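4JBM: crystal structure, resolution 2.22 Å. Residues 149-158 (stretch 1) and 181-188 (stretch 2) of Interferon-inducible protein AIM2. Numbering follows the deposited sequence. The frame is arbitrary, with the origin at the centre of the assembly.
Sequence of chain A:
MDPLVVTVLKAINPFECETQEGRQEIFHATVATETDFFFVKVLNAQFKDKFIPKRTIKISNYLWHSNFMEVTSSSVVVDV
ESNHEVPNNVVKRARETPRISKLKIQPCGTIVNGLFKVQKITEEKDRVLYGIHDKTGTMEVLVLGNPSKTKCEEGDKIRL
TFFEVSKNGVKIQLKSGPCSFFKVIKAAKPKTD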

# COMPACT_ATOMS: atom_id res chain seq x y z
N LYS A 149 17.48 -7.79 3.13
CA LYS A 149 18.00 -7.83 4.48
C LYS A 149 16.90 -8.48 5.30
O LYS A 149 17.13 -9.05 6.36
CB LYS A 149 18.31 -6.43 5.01
CG LYS A 149 19.50 -5.74 4.35
CD LYS A 149 19.87 -4.48 5.12
CE LYS A 149 21.12 -3.82 4.57
NZ LYS A 149 20.89 -3.24 3.22
N THR A 150 15.70 -8.39 4.74
CA THR A 150 14.51 -9.03 5.27
C THR A 150 14.45 -10.47 4.76
O THR A 150 13.79 -10.75 3.76
CB THR A 150 13.25 -8.27 4.83
OG1 THR A 150 13.36 -7.92 3.45
CG2 THR A 150 13.07 -7.00 5.66
N LYS A 151 15.16 -11.37 5.43
CA LYS A 151 15.18 -12.77 5.02
C LYS A 151 13.89 -13.50 5.41
O LYS A 151 13.54 -13.65 6.59
CB LYS A 151 16.43 -13.45 5.60
CG LYS A 151 16.47 -13.55 7.12
CD LYS A 151 17.70 -14.32 7.56
CE LYS A 151 18.98 -13.55 7.25
NZ LYS A 151 20.20 -14.30 7.66
N CYS A 152 13.18 -13.94 4.39
CA CYS A 152 11.88 -14.57 4.58
C CYS A 152 11.94 -16.06 4.25
O CYS A 152 12.39 -16.44 3.17
CB CYS A 152 10.85 -13.84 3.73
SG CYS A 152 9.41 -14.76 3.20
N GLU A 153 11.49 -16.90 5.18
CA GLU A 153 11.44 -18.34 4.95
C GLU A 153 10.01 -18.73 4.61
O GLU A 153 9.09 -17.94 4.80
CB GLU A 153 11.91 -19.09 6.21
CG GLU A 153 13.27 -18.64 6.74
CD GLU A 153 13.49 -19.04 8.19
OE1 GLU A 153 14.39 -18.46 8.84
OE2 GLU A 153 12.76 -19.93 8.68
N GLU A 154 9.81 -19.94 4.10
CA GLU A 154 8.46 -20.42 3.82
C GLU A 154 7.65 -20.48 5.11
O GLU A 154 8.14 -20.92 6.15
CB GLU A 154 8.48 -21.80 3.17
CG GLU A 154 7.08 -22.33 2.90
CD GLU A 154 7.04 -23.82 2.65
OE1 GLU A 154 7.97 -24.52 3.10
OE2 GLU A 154 6.07 -24.28 2.01
N GLY A 155 6.39 -20.04 5.03
CA GLY A 155 5.51 -20.02 6.18
C GLY A 155 5.47 -18.64 6.81
O GLY A 155 4.61 -18.34 7.65
N ASP A 156 6.39 -17.78 6.38
CA ASP A 156 6.36 -16.41 6.83
C ASP A 156 5.34 -15.61 6.04
O ASP A 156 4.66 -16.13 5.15
CB ASP A 156 7.74 -15.75 6.69
CG ASP A 156 8.78 -16.36 7.62
OD1 ASP A 156 8.40 -16.81 8.72
OD2 ASP A 156 9.98 -16.35 7.26
N LYS A 157 5.24 -14.33 6.36
CA LYS A 157 4.35 -13.45 5.65
C LYS A 157 5.13 -12.22 5.20
O LYS A 157 6.16 -11.88 5.77
CB LYS A 157 3.17 -13.03 6.52
CG LYS A 157 2.27 -14.18 6.99
CD LYS A 157 1.08 -13.62 7.79
CE LYS A 157 0.14 -14.72 8.23
NZ LYS A 157 0.68 -15.40 9.43
N ILE A 158 4.63 -11.60 4.14
CA ILE A 158 5.17 -10.33 3.67
C ILE A 158 4.07 -9.28 3.75
O ILE A 158 2.94 -9.51 3.32
CB ILE A 158 5.74 -10.44 2.24
CG1 ILE A 158 4.70 -11.01 1.28
CG2 ILE A 158 6.96 -11.31 2.24
CD1 ILE A 158 5.25 -11.24 -0.13
N PHE A 181 6.90 0.03 0.02
CA PHE A 181 7.48 -0.43 1.27
C PHE A 181 7.26 -1.95 1.34
O PHE A 181 6.21 -2.45 0.94
CB PHE A 181 6.81 0.26 2.45
CG PHE A 181 7.61 0.21 3.71
CD1 PHE A 181 7.62 -0.92 4.51
CD2 PHE A 181 8.35 1.31 4.11
CE1 PHE A 181 8.35 -0.96 5.67
CE2 PHE A 181 9.09 1.27 5.27
CZ PHE A 181 9.09 0.13 6.05
N PHE A 182 8.25 -2.67 1.85
CA PHE A 182 8.16 -4.12 1.94
C PHE A 182 8.68 -4.54 3.30
O PHE A 182 9.71 -4.04 3.74
CB PHE A 182 8.99 -4.76 0.83
CG PHE A 182 9.09 -6.26 0.91
CD1 PHE A 182 8.11 -7.05 0.33
CD2 PHE A 182 10.16 -6.88 1.53
CE1 PHE A 182 8.19 -8.43 0.39
CE2 PHE A 182 10.25 -8.26 1.59
CZ PHE A 182 9.27 -9.03 1.02
N LYS A 183 7.98 -5.46 3.95
CA LYS A 183 8.43 -5.96 5.25
C LYS A 183 8.19 -7.46 5.40
O LYS A 183 7.16 -7.97 4.98
CB LYS A 183 7.72 -5.21 6.39
CG LYS A 183 8.28 -5.55 7.77
CD LYS A 183 7.66 -4.69 8.87
CE LYS A 183 8.52 -4.73 10.13
NZ LYS A 183 8.49 -3.45 10.88
N VAL A 184 9.13 -8.15 6.02
CA VAL A 184 8.95 -9.57 6.27
C VAL A 184 8.42 -9.76 7.68
O VAL A 184 9.02 -9.28 8.65
CB VAL A 184 10.26 -10.37 6.08
CG1 VAL A 184 10.13 -11.75 6.70
CG2 VAL A 184 10.59 -10.49 4.60
N ILE A 185 7.29 -10.46 7.79
CA ILE A 185 6.69 -10.77 9.08
C ILE A 185 6.94 -12.24 9.34
O ILE A 185 6.35 -13.11 8.70
CB ILE A 185 5.17 -10.50 9.10
CG1 ILE A 185 4.86 -9.11 8.52
CG2 ILE A 185 4.63 -10.62 10.51
CD1 ILE A 185 5.29 -7.96 9.41
N LYS A 186 7.83 -12.53 10.28
CA LYS A 186 8.28 -13.89 10.50
C LYS A 186 7.29 -14.68 11.35
O LYS A 186 6.76 -14.17 12.34
CB LYS A 186 9.66 -13.91 11.16
CG LYS A 186 10.77 -13.33 10.31
CD LYS A 186 12.14 -13.76 10.82
CE LYS A 186 12.34 -15.25 10.66
NZ LYS A 186 12.24 -15.67 9.23
N ALA A 187 7.04 -15.92 10.94
CA ALA A 187 6.27 -16.84 11.76
C ALA A 187 6.99 -16.97 13.09
O ALA A 187 8.22 -16.96 13.14
CB ALA A 187 6.17 -18.18 11.08
N ALA A 188 6.24 -17.11 14.17
CA ALA A 188 6.86 -17.22 15.49
C ALA A 188 7.59 -18.55 15.68
O ALA A 188 7.11 -19.61 15.26
CB ALA A 188 5.82 -17.03 16.58

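Two stretches of one AIM2 chain meet as a short antiparallel strand pair, extended by a loop that curls over one side of it. Lys 157 and Ile 185 form the hydrogen-bonded pair at the centre: Lys 157 N donates to Ile 185 O at 2.9 Å, and Ile 185 N donates to Lys 157 O at 2.7 Å. The two bonds close a small backbone ring and hold the CA atoms of Lys 157 and Ile 185 4.9 Å apart. The next pair, Ile 158 with Val 184, is not hydrogen-bonded; beside it, Ile 158 CA lies 3.4 Å from Lys 183 O in a CA-H...O contact.

Side chains alternate between the faces of the sheet. Lys 157 and Ile 185 share one face, where their CB atoms approach to 4.1 Å; beyond this the ends of both side chains lead away, so they touch at the base and then part. Ile 158 and Val 184 occupy the other face, where the loop and Phe 182 pack against them.

Val 184 is the principal bump, with the largest covered area of any residue in the two stretches. Its CG2 fits into a hollow lined by the loop: it lies 3.3 Å from Thr 150 O, 3.5 Å from Thr 150 CB and 3.5 Å from Cys 152 CB, while Ile 158 CG2 stands farther off, 4.4 Å from Val 184 CG2. Its other methyl, Val 184 CG1, is 3.9 Å from Lys 151 O. The loop thus receives the valine with backbone carbonyls as well as side-chain carbon.

The Phe 182 ring extends this apolar patch. Its CB starts off sideways, but the ring reaches back, bringing Phe 182 CZ to 3.5 Å from Ile 158 CG2. Thr 150 OG1 sits at the ring edge, near its plane, 3.6 Å from Phe 182 CE2. Thr 150 therefore touches two successive knobs on this side, the phenyl ring and the valine.

Past the strand pair, polar chemistry takes over. A type II turn from Glu 153 to Asp 156, closed by Asp 156 N to Glu 153 O at 3.1 Å, presents the Asp 156 carboxylate to the second stretch. Asp 156 OD1 accepts a hydrogen bond from Ala 187 N at 2.8 Å, continuing the backbone ladder with a side chain. Asp 156 OD2 takes one from Glu 153 N within the turn at 2.6 Å and forms a salt bridge with Lys 186 NZ at 3.1 Å. The buried carboxylate is thereby matched with donors from both stretches. Lys 186 starts away from the loop, but folds back through chi3 and chi4, both p, so that its ammonium also forms a longer salt bridge, Lys 186 NZ to Glu 153 OE1 at 3.5 Å.

At the turn, Gly 155 has phi/psi of 98/-11, where a CB would jam against the preceding carbonyl oxygen. Its own carbonyl, Gly 155 O, lies 3.8 Å from Ala 187 CB.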